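Local structure of ubiquitin-like-specific protease 2 (Saccharomyces cerevisiae, 5LNB) at residues Ile53-Thr58 against Val114-Ile119; Thr105-Lys110 against Lys179-Ser184. The protein cleaves SUMO from modified proteins as a cysteine-type deSUMOylating protease of the peptidase C48 family, represented here by its Ulp1-type catalytic domain. All coordinates share one frame; numbering follows the deposited sequence.

Contact 1: Ile53-Thr58 against Val114-Ile119. With ACT (acetate ion), chain B.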
loop_
_atom_site.group_PDB
_atom_site.type_symbol
_atom_site.label_atom_id
_atom_site.label_comp_id
_atom_site.label_asym_id
_atom_site.label_seq_id
_atom_site.Cartn_x
_atom_site.Cartn_y
_atom_site.Cartn_z
ATOM N N ILE A 53 -0.459 -10.778 4.384
ATOM C CA ILE A 53 -1.565 -10.628 3.452
ATOM C C ILE A 53 -1.541 -9.242 2.828
ATOM O O ILE A 53 -1.667 -9.085 1.610
ATOM C CB ILE A 53 -2.901 -10.896 4.165
ATOM C CG1 ILE A 53 -3.011 -12.371 4.584
ATOM C CG2 ILE A 53 -4.041 -10.491 3.270
ATOM C CD1 ILE A 53 -2.912 -13.351 3.431
ATOM N N LEU A 54 -1.376 -8.217 3.653
ATOM C CA LEU A 54 -1.442 -6.859 3.129
ATOM C C LEU A 54 -0.273 -6.567 2.195
ATOM O O LEU A 54 -0.472 -6.012 1.108
ATOM C CB LEU A 54 -1.492 -5.854 4.274
ATOM C CG LEU A 54 -1.811 -4.459 3.744
ATOM C CD1 LEU A 54 -2.836 -3.830 4.628
ATOM C CD2 LEU A 54 -0.528 -3.615 3.662
ATOM N N ASP A 55 0.954 -6.930 2.591
ATOM C CA ASP A 55 2.092 -6.646 1.710
ATOM C C ASP A 55 2.010 -7.463 0.423
ATOM O O ASP A 55 2.380 -6.972 -0.647
ATOM C CB ASP A 55 3.429 -6.875 2.434
ATOM C CG ASP A 55 3.697 -5.827 3.524
ATOM O OD1 ASP A 55 3.329 -4.662 3.329
ATOM O OD2 ASP A 55 4.257 -6.161 4.585
ATOM N N PHE A 56 1.503 -8.698 0.492
ATOM C CA PHE A 56 1.333 -9.463 -0.735
ATOM C C PHE A 56 0.380 -8.765 -1.695
ATOM O O PHE A 56 0.675 -8.617 -2.886
ATOM C CB PHE A 56 0.825 -10.871 -0.446
ATOM C CG PHE A 56 0.472 -11.621 -1.696
ATOM C CD1 PHE A 56 1.465 -12.146 -2.500
ATOM C CD2 PHE A 56 -0.846 -11.764 -2.093
ATOM C CE1 PHE A 56 1.149 -12.834 -3.659
ATOM C CE2 PHE A 56 -1.161 -12.443 -3.256
ATOM C CZ PHE A 56 -0.159 -12.976 -4.037
ATOM N N PHE A 57 -0.777 -8.328 -1.198
ATOM C CA PHE A 57 -1.794 -7.805 -2.101
ATOM C C PHE A 57 -1.489 -6.399 -2.600
ATOM O O PHE A 57 -1.836 -6.071 -3.740
ATOM C CB PHE A 57 -3.155 -7.843 -1.425
ATOM C CG PHE A 57 -3.890 -9.117 -1.657
ATOM C CD1 PHE A 57 -4.232 -9.501 -2.948
ATOM C CD2 PHE A 57 -4.248 -9.935 -0.597
ATOM C CE1 PHE A 57 -4.926 -10.690 -3.184
ATOM C CE2 PHE A 57 -4.954 -11.119 -0.826
ATOM C CZ PHE A 57 -5.291 -11.491 -2.118
ATOM N N THR A 58 -0.857 -5.544 -1.795
ATOM C CA THR A 58 -0.442 -4.260 -2.345
ATOM C C THR A 58 0.533 -4.479 -3.494
ATOM O O THR A 58 0.396 -3.875 -4.564
ATOM C CB THR A 58 0.184 -3.373 -1.262
ATOM O OG1 THR A 58 1.370 -3.995 -0.750
ATOM C CG2 THR A 58 -0.801 -3.136 -0.121
ATOM N N VAL A 114 4.422 4.424 -2.175
ATOM C CA VAL A 114 3.283 3.858 -1.457
ATOM C C VAL A 114 3.755 3.381 -0.093
ATOM O O VAL A 114 4.651 2.533 0.001
ATOM C CB VAL A 114 2.638 2.708 -2.244
ATOM C CG1 VAL A 114 1.427 2.140 -1.464
ATOM C CG2 VAL A 114 2.219 3.186 -3.644
ATOM N N ILE A 115 3.146 3.901 0.966
ATOM C CA ILE A 115 3.570 3.519 2.312
ATOM C C ILE A 115 2.374 3.078 3.145
ATOM O O ILE A 115 1.645 3.930 3.677
ATOM C CB ILE A 115 4.319 4.664 3.003
ATOM C CG1 ILE A 115 5.508 5.103 2.149
ATOM C CG2 ILE A 115 4.761 4.230 4.399
ATOM C CD1 ILE A 115 6.250 6.296 2.717
ATOM N N PRO A 116 2.126 1.774 3.279
ATOM C CA PRO A 116 1.094 1.321 4.223
ATOM C C PRO A 116 1.578 1.449 5.662
ATOM O O PRO A 116 2.762 1.264 5.958
ATOM C CB PRO A 116 0.846 -0.138 3.823
ATOM C CG PRO A 116 2.004 -0.537 3.008
ATOM C CD PRO A 116 2.590 0.699 2.388
ATOM N N ILE A 117 0.647 1.776 6.559
ATOM C CA ILE A 117 0.967 2.157 7.930
ATOM C C ILE A 117 0.175 1.277 8.886
ATOM O O ILE A 117 -1.060 1.232 8.824
ATOM C CB ILE A 117 0.680 3.649 8.184
ATOM C CG1 ILE A 117 1.649 4.494 7.344
ATOM C CG2 ILE A 117 0.780 3.979 9.669
ATOM C CD1 ILE A 117 1.416 5.985 7.419
ATOM N N ASN A 118 0.882 0.593 9.779
ATOM C CA ASN A 118 0.288 -0.343 10.727
ATOM C C ASN A 118 0.653 0.129 12.124
ATOM O O ASN A 118 1.802 -0.018 12.548
ATOM C CB ASN A 118 0.789 -1.763 10.463
ATOM C CG ASN A 118 0.454 -2.727 11.588
ATOM O OD1 ASN A 118 -0.461 -2.495 12.376
ATOM N ND2 ASN A 118 1.196 -3.824 11.662
ATOM N N ILE A 119 -0.312 0.710 12.833
ATOM C CA ILE A 119 -0.091 1.211 14.186
ATOM C C ILE A 119 -1.174 0.654 15.094
ATOM O O ILE A 119 -2.368 0.828 14.819
ATOM C CB ILE A 119 -0.093 2.749 14.245
ATOM C CG1 ILE A 119 1.043 3.334 13.401
ATOM C CG2 ILE A 119 0.039 3.207 15.691
ATOM C CD1 ILE A 119 1.036 4.866 13.371
HETATM C C ACT B . 0.848 -4.916 14.993
HETATM O O ACT B . 0.033 -3.974 15.193
HETATM O OXT ACT B . 1.545 -4.872 13.952
HETATM C CH3 ACT B . 1.012 -6.060 15.949
#
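L54 rests its CD2 methyl on the P116 ring, 3.7 Å from CB and slightly farther from CG, with the two side chains passing at a slant. CG of L54 stands anti to the backbone N (chi1 -170°), which carries the isobutyl branch from the helix toward the strand. Beside it D55 brings OD1 no nearer than 4.3 Å to P116 CG; that oxygen accepts a hydrogen bond from S81 N, which helps fix the carboxylate beside the ring. The buried contact is narrow, since across it L54 and D55 meet P116 alone. Helix 51-67 here lies against strand 112-119, an inner strand of the mixed five-stranded sheet in this Ulp1-type protease domain. Strand alternation turns P116 toward the helix and I117 away from it, onto F124 and Y84. At the more exposed end of the strand, N118 ND2 donates to OXT of an acetate ion, probably from the crystallisation liquor, at 2.5 Å; the bond is bent (139° at the hydrogen) and so short that its exact geometry is doubtful. The same amide nitrogen makes a weak hydrogen bond to D51 OD1, at the beginning of helix 51-67. A leucine in place of N118 would probably leave the acetate without its amide donor and the D51 carboxylate without this weak partner. Behind the helix, I53, F56 and F57 pack on L272 of helix 264-285, while L54 and N118 both touch W123 on the adjacent strand.

Contact 2: Thr105-Lys110 against Lys179-Ser184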
loop_
_atom_site.group_PDB
_atom_site.type_symbol
_atom_site.label_atom_id
_atom_site.label_comp_id
_atom_site.label_asym_id
_atom_site.label_seq_id
_atom_site.Cartn_x
_atom_site.Cartn_y
_atom_site.Cartn_z
ATOM N N THR A 105 18.159 3.186 -3.273
ATOM C CA THR A 105 16.849 3.607 -3.750
ATOM C C THR A 105 16.962 4.978 -4.399
ATOM O O THR A 105 17.960 5.693 -4.245
ATOM C CB THR A 105 15.830 3.690 -2.610
ATOM O OG1 THR A 105 16.287 4.662 -1.658
ATOM C CG2 THR A 105 15.633 2.324 -1.941
ATOM N N ASP A 106 15.907 5.356 -5.106
ATOM C CA ASP A 106 15.875 6.624 -5.812
ATOM C C ASP A 106 14.440 7.139 -5.768
ATOM O O ASP A 106 13.769 7.278 -6.786
ATOM C CB ASP A 106 16.392 6.442 -7.238
ATOM C CG ASP A 106 16.475 7.744 -8.005
ATOM O OD1 ASP A 106 16.415 8.822 -7.374
ATOM O OD2 ASP A 106 16.608 7.684 -9.247
ATOM N N LEU A 107 13.960 7.443 -4.557
ATOM C CA LEU A 107 12.529 7.702 -4.365
ATOM C C LEU A 107 12.050 8.943 -5.109
ATOM O O LEU A 107 10.894 8.989 -5.549
ATOM C CB LEU A 107 12.205 7.837 -2.876
ATOM C CG LEU A 107 12.460 6.573 -2.047
ATOM C CD1 LEU A 107 12.095 6.778 -0.577
ATOM C CD2 LEU A 107 11.689 5.396 -2.658
ATOM N N PHE A 108 12.900 9.959 -5.253
ATOM C CA PHE A 108 12.453 11.195 -5.879
ATOM C C PHE A 108 12.351 11.088 -7.397
ATOM O O PHE A 108 11.947 12.061 -8.039
ATOM C CB PHE A 108 13.373 12.360 -5.484
ATOM C CG PHE A 108 13.154 12.864 -4.070
ATOM C CD1 PHE A 108 12.933 11.980 -3.024
ATOM C CD2 PHE A 108 13.170 14.223 -3.794
ATOM C CE1 PHE A 108 12.741 12.438 -1.733
ATOM C CE2 PHE A 108 12.974 14.685 -2.504
ATOM C CZ PHE A 108 12.761 13.793 -1.474
ATOM N N SER A 109 12.688 9.946 -7.994
ATOM C CA SER A 109 12.338 9.726 -9.393
ATOM C C SER A 109 10.980 9.045 -9.545
ATOM O O SER A 109 10.533 8.810 -10.672
ATOM C CB SER A 109 13.418 8.904 -10.100
ATOM O OG SER A 109 13.433 7.572 -9.620
ATOM N N LYS A 110 10.300 8.752 -8.445
ATOM C CA LYS A 110 9.012 8.080 -8.496
ATOM C C LYS A 110 7.861 9.083 -8.540
ATOM O O LYS A 110 7.873 10.104 -7.847
ATOM C CB LYS A 110 8.860 7.157 -7.285
ATOM C CG LYS A 110 10.053 6.232 -7.063
ATOM C CD LYS A 110 10.186 5.255 -8.214
ATOM C CE LYS A 110 11.586 4.674 -8.292
ATOM N NZ LYS A 110 11.640 3.739 -9.442
ATOM N N LYS A 179 7.351 13.238 6.698
ATOM C CA LYS A 179 7.894 14.522 6.265
ATOM C C LYS A 179 9.382 14.617 6.583
ATOM O O LYS A 179 10.189 15.000 5.730
ATOM C CB LYS A 179 7.138 15.669 6.926
ATOM C CG LYS A 179 5.667 15.730 6.611
ATOM C CD LYS A 179 5.134 17.126 6.876
ATOM C CE LYS A 179 3.628 17.207 6.671
ATOM N NZ LYS A 179 3.126 18.590 7.027
ATOM N N GLU A 180 9.767 14.272 7.814
ATOM C CA GLU A 180 11.170 14.396 8.198
ATOM C C GLU A 180 12.038 13.404 7.435
ATOM O O GLU A 180 13.167 13.727 7.039
ATOM C CB GLU A 180 11.317 14.208 9.709
ATOM C CG GLU A 180 10.570 15.270 10.537
ATOM C CD GLU A 180 11.175 16.682 10.429
ATOM O OE1 GLU A 180 12.396 16.816 10.174
ATOM O OE2 GLU A 180 10.421 17.666 10.608
ATOM N N PHE A 181 11.519 12.196 7.207
ATOM C CA PHE A 181 12.217 11.226 6.372
ATOM C C PHE A 181 12.534 11.812 5.002
ATOM O O PHE A 181 13.663 11.701 4.510
ATOM C CB PHE A 181 11.372 9.961 6.220
ATOM C CG PHE A 181 11.848 9.064 5.123
ATOM C CD1 PHE A 181 12.949 8.236 5.319
ATOM C CD2 PHE A 181 11.229 9.077 3.882
ATOM C CE1 PHE A 181 13.402 7.414 4.308
ATOM C CE2 PHE A 181 11.677 8.257 2.862
ATOM C CZ PHE A 181 12.772 7.422 3.073
ATOM N N LEU A 182 11.541 12.442 4.368
ATOM C CA LEU A 182 11.745 12.977 3.025
ATOM C C LEU A 182 12.795 14.073 3.026
ATOM O O LEU A 182 13.579 14.194 2.079
ATOM C CB LEU A 182 10.434 13.516 2.462
ATOM C CG LEU A 182 9.385 12.455 2.171
ATOM C CD1 LEU A 182 8.054 13.115 1.799
ATOM C CD2 LEU A 182 9.911 11.502 1.065
ATOM N N ILE A 183 12.814 14.890 4.074
ATOM C CA ILE A 183 13.775 15.980 4.146
ATOM C C ILE A 183 15.186 15.427 4.270
ATOM O O ILE A 183 16.108 15.867 3.575
ATOM C CB ILE A 183 13.425 16.916 5.315
ATOM C CG1 ILE A 183 12.123 17.656 5.012
ATOM C CG2 ILE A 183 14.552 17.899 5.571
ATOM C CD1 ILE A 183 11.648 18.542 6.149
ATOM N N SER A 184 15.369 14.446 5.156
ATOM C CA SER A 184 16.676 13.825 5.327
ATOM C C SER A 184 17.077 13.060 4.077
ATOM O O SER A 184 18.226 13.147 3.621
ATOM C CB SER A 184 16.656 12.899 6.539
ATOM O OG SER A 184 16.355 13.628 7.714
#
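L107 points its CD1 methyl at the rim of the F181 ring, lying in the ring plane 3.8 Å from CE2 and equally near CZ, with the two side chains nearly perpendicular. CG of F181 is anti to the backbone N (chi1 166°), which swings the ring out from the helix so that its CE2-CZ edge meets this methyl. Next to this pair the F108 ring meets the helix at its edge: CZ lies 3.7 Å from the backbone L182 O, close to the ring plane, and CE1 is 4.1 Å from L182 CD2. These four residues form the buried, closely packed part. The turn that presents L107 and F108 is short and 3-10 in form, and D106 O accepts hydrogen bonds from both S109 N and S109 OG, the latter at 2.9 Å. The outer side is looser: I183 points away from the turn, and the partly exposed E180 forms a salt bridge with K196. Farther along helix 172-190, Y185 OH bonds to L107 N and Y190 OH to F108 N, holding the loop's backbone. Around them, L107 touches H77 of strand 76-78, F181 packs on V98 of helix 94-98, and F108 reaches L131 and L135 of helix 131-136.

In the fold
Both contacts belong to the one protease domain, with centres about 19 Å apart. Contact 1 lies near the centre of the folded chain, about 4 Å from it centre to centre, and contact 2 about 17 Å out. Their segments alternate in sequence, 53-58, 105-110, 114-119, 179-184, and the loop of contact 2 leads directly into strand 112-119 of contact 1. One strand thus enters the sheet from a loop held by helix 172-190 and then packs against helix 51-67. Neighbours bridge the gap: M79 touches both I115 and L107, and F83 meets I115 and F181, linking strand 112-119 to the loop and to helix 172-190.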